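Local coordinates for putative hemin transport system, substrate-binding protein (Burkholderia cenocepacia, PDB 5Y89) that binds heme in the periplasm and probably hands it to an ABC-type hemin importer for uptake, at residues A166-A171 with A184-D189. Residues are numbered along the deposited sequence; the frame is centred on the assembly and turned at random.
Sequences AGQRTA and AMQGFD. With HEM (protoporphyrin IX containing Fe), chain C.
Gln-168 and Asp-189 meet at a single backbone bridge, where Gln-168 N donates to Phe-188 O at 3.0 Å. This continues the antiparallel pairing of strand 164-166 with strand 191-193, and Gly-167 and Gln-168 also bond to the backbone of His-190. The side-chain amide of Gln-168 bonds to two backbone groups of the loop 184-189. Gln-168 NE2 gives a nearly straight bond (169°) to Met-185 O at 2.9 Å, with the oxygen close to the Gln-168 amide plane. Gln-168 OE1 accepts from Gly-187 N at 3.2 Å in a more bent bond. A bend at chi2 (62°) swings the amide back to these backbone groups. NE2 also bonds to Asp-173, which should fix the rotation of the amide. The side-chain amide of Gln-186 stacks on that of Gln-168, their planes 18° apart.

Beside the buried Gly-167, Phe-188 CE2 lies 3.4 Å from Gly-167 N, and Met-185 SD sits at the ring edge. At the exposed end, the CG and CD methylenes of Arg-169 lie against the Asp-189 carboxylate, but Arg-169 NE stays 4.7 Å from Asp-189 OD2.

Thr-170 OG1 bonds to Gly-167 O and caps helix 171-178 through Asp-173 N. Ala-171 N, in the first turn, donates to heme propionate O1A at 2.9 Å, and Ala-172 N is also hydrogen-bonded to the heme. Such propionate binding at a helix N-terminus in the interlobe cleft suits a periplasmic heme-binding protein.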
# COMPACT_ATOMS: atom_id res chain seq x y z
N ALA A 166 -6.97 5.50 -9.96
CA ALA A 166 -6.31 4.24 -10.19
C ALA A 166 -6.90 3.45 -11.33
O ALA A 166 -8.08 3.05 -11.28
CB ALA A 166 -6.35 3.35 -8.92
N GLY A 167 -6.05 3.14 -12.31
CA GLY A 167 -6.36 2.13 -13.33
C GLY A 167 -5.86 0.76 -12.91
O GLY A 167 -5.72 0.48 -11.72
N GLN A 168 -5.56 -0.08 -13.90
CA GLN A 168 -5.13 -1.47 -13.66
C GLN A 168 -3.64 -1.52 -13.31
O GLN A 168 -2.91 -0.50 -13.45
CB GLN A 168 -5.45 -2.35 -14.87
CG GLN A 168 -6.91 -2.81 -14.94
CD GLN A 168 -7.85 -1.59 -15.08
OE1 GLN A 168 -7.90 -0.93 -16.11
NE2 GLN A 168 -8.61 -1.28 -14.03
N ARG A 169 -3.17 -2.68 -12.88
CA ARG A 169 -1.76 -2.89 -12.49
C ARG A 169 -1.36 -1.93 -11.37
O ARG A 169 -0.30 -1.35 -11.37
CB ARG A 169 -0.81 -2.78 -13.69
CG ARG A 169 -1.23 -3.63 -14.93
CD ARG A 169 -0.23 -3.54 -16.10
NE ARG A 169 1.04 -4.17 -15.70
CZ ARG A 169 1.27 -5.50 -15.68
NH1 ARG A 169 0.35 -6.37 -16.11
NH2 ARG A 169 2.45 -5.95 -15.23
N THR A 170 -2.27 -1.74 -10.42
CA THR A 170 -2.01 -0.97 -9.22
C THR A 170 -2.41 -1.79 -7.99
O THR A 170 -3.21 -2.72 -8.08
CB THR A 170 -2.83 0.35 -9.20
OG1 THR A 170 -4.24 0.05 -9.25
CG2 THR A 170 -2.48 1.25 -10.37
N ALA A 171 -1.86 -1.42 -6.85
CA ALA A 171 -2.30 -2.00 -5.60
C ALA A 171 -3.79 -1.78 -5.41
O ALA A 171 -4.49 -2.69 -5.08
CB ALA A 171 -1.52 -1.39 -4.43
N ALA A 184 -14.01 0.80 -11.01
CA ALA A 184 -14.79 1.71 -11.86
C ALA A 184 -13.96 2.30 -12.97
O ALA A 184 -14.47 2.64 -14.03
CB ALA A 184 -15.35 2.82 -11.01
N MET A 185 -12.66 2.46 -12.73
CA MET A 185 -11.74 2.89 -13.79
C MET A 185 -11.21 1.72 -14.57
O MET A 185 -10.66 0.78 -14.00
CB MET A 185 -10.58 3.63 -13.17
CG MET A 185 -10.97 5.01 -12.69
SD MET A 185 -11.10 6.13 -14.11
CE MET A 185 -11.91 7.42 -13.22
N GLN A 186 -11.38 1.77 -15.88
CA GLN A 186 -11.02 0.67 -16.75
C GLN A 186 -10.41 1.26 -18.02
O GLN A 186 -10.73 2.39 -18.44
CB GLN A 186 -12.29 -0.19 -17.01
CG GLN A 186 -12.01 -1.67 -17.17
CD GLN A 186 -11.62 -2.38 -15.88
OE1 GLN A 186 -11.97 -2.00 -14.75
NE2 GLN A 186 -10.90 -3.45 -16.05
N GLY A 187 -9.41 0.54 -18.55
CA GLY A 187 -8.82 0.85 -19.87
C GLY A 187 -7.47 1.51 -19.88
O GLY A 187 -7.03 1.95 -20.91
N PHE A 188 -6.80 1.62 -18.74
CA PHE A 188 -5.44 2.17 -18.72
C PHE A 188 -4.76 1.66 -17.49
O PHE A 188 -5.42 1.26 -16.54
CB PHE A 188 -5.44 3.74 -18.68
CG PHE A 188 -6.08 4.29 -17.45
CD1 PHE A 188 -7.45 4.44 -17.38
CD2 PHE A 188 -5.30 4.57 -16.32
CE1 PHE A 188 -8.04 4.87 -16.20
CE2 PHE A 188 -5.87 5.04 -15.17
CZ PHE A 188 -7.24 5.20 -15.08
N ASP A 189 -3.43 1.67 -17.50
CA ASP A 189 -2.69 1.15 -16.37
C ASP A 189 -2.17 2.30 -15.53
O ASP A 189 -1.93 3.38 -16.06
CB ASP A 189 -1.54 0.30 -16.89
CG ASP A 189 -2.03 -0.95 -17.64
OD1 ASP A 189 -3.05 -1.53 -17.29
OD2 ASP A 189 -1.38 -1.35 -18.57
CHA HEM C . 1.55 4.57 -2.60
CHB HEM C . 1.98 8.13 -5.85
CHC HEM C . 3.18 11.23 -2.31
CHD HEM C . 2.63 7.73 0.92
C1A HEM C . 1.57 5.29 -3.76
C2A HEM C . 1.33 4.71 -5.02
C3A HEM C . 1.43 5.70 -5.94
C4A HEM C . 1.77 6.89 -5.25
CMA HEM C . 1.36 5.53 -7.44
CAA HEM C . 0.96 3.27 -5.26
CBA HEM C . -0.59 3.16 -5.29
CGA HEM C . -1.10 1.87 -5.96
O1A HEM C . -0.30 0.96 -6.39
O2A HEM C . -2.35 1.72 -6.05
C1B HEM C . 2.21 9.31 -5.13
C2B HEM C . 2.48 10.58 -5.77
C3B HEM C . 2.79 11.50 -4.80
C4B HEM C . 2.83 10.68 -3.53
CMB HEM C . 2.27 10.89 -7.24
CAB HEM C . 3.09 12.99 -4.93
CBB HEM C . 3.23 13.66 -6.11
C1C HEM C . 3.20 10.56 -1.11
C2C HEM C . 3.65 11.08 0.16
C3C HEM C . 3.44 10.03 1.05
C4C HEM C . 2.88 8.95 0.33
CMC HEM C . 4.22 12.46 0.47
CAC HEM C . 3.73 9.89 2.50
CBC HEM C . 4.28 10.87 3.13
C1D HEM C . 2.26 6.61 0.19
C2D HEM C . 1.93 5.33 0.87
C3D HEM C . 1.70 4.46 -0.10
C4D HEM C . 1.80 5.22 -1.37
CMD HEM C . 1.98 5.06 2.35
CAD HEM C . 1.34 3.00 0.06
CBD HEM C . 2.46 2.17 0.70
CGD HEM C . 3.76 2.26 -0.08
O1D HEM C . 3.77 2.63 -1.30
O2D HEM C . 4.84 1.97 0.51
NA HEM C . 1.97 6.60 -3.92
NB HEM C . 2.62 9.38 -3.87
NC HEM C . 2.95 9.26 -0.97
ND HEM C . 2.27 6.47 -1.15
FE HEM C . 2.48 7.86 -2.40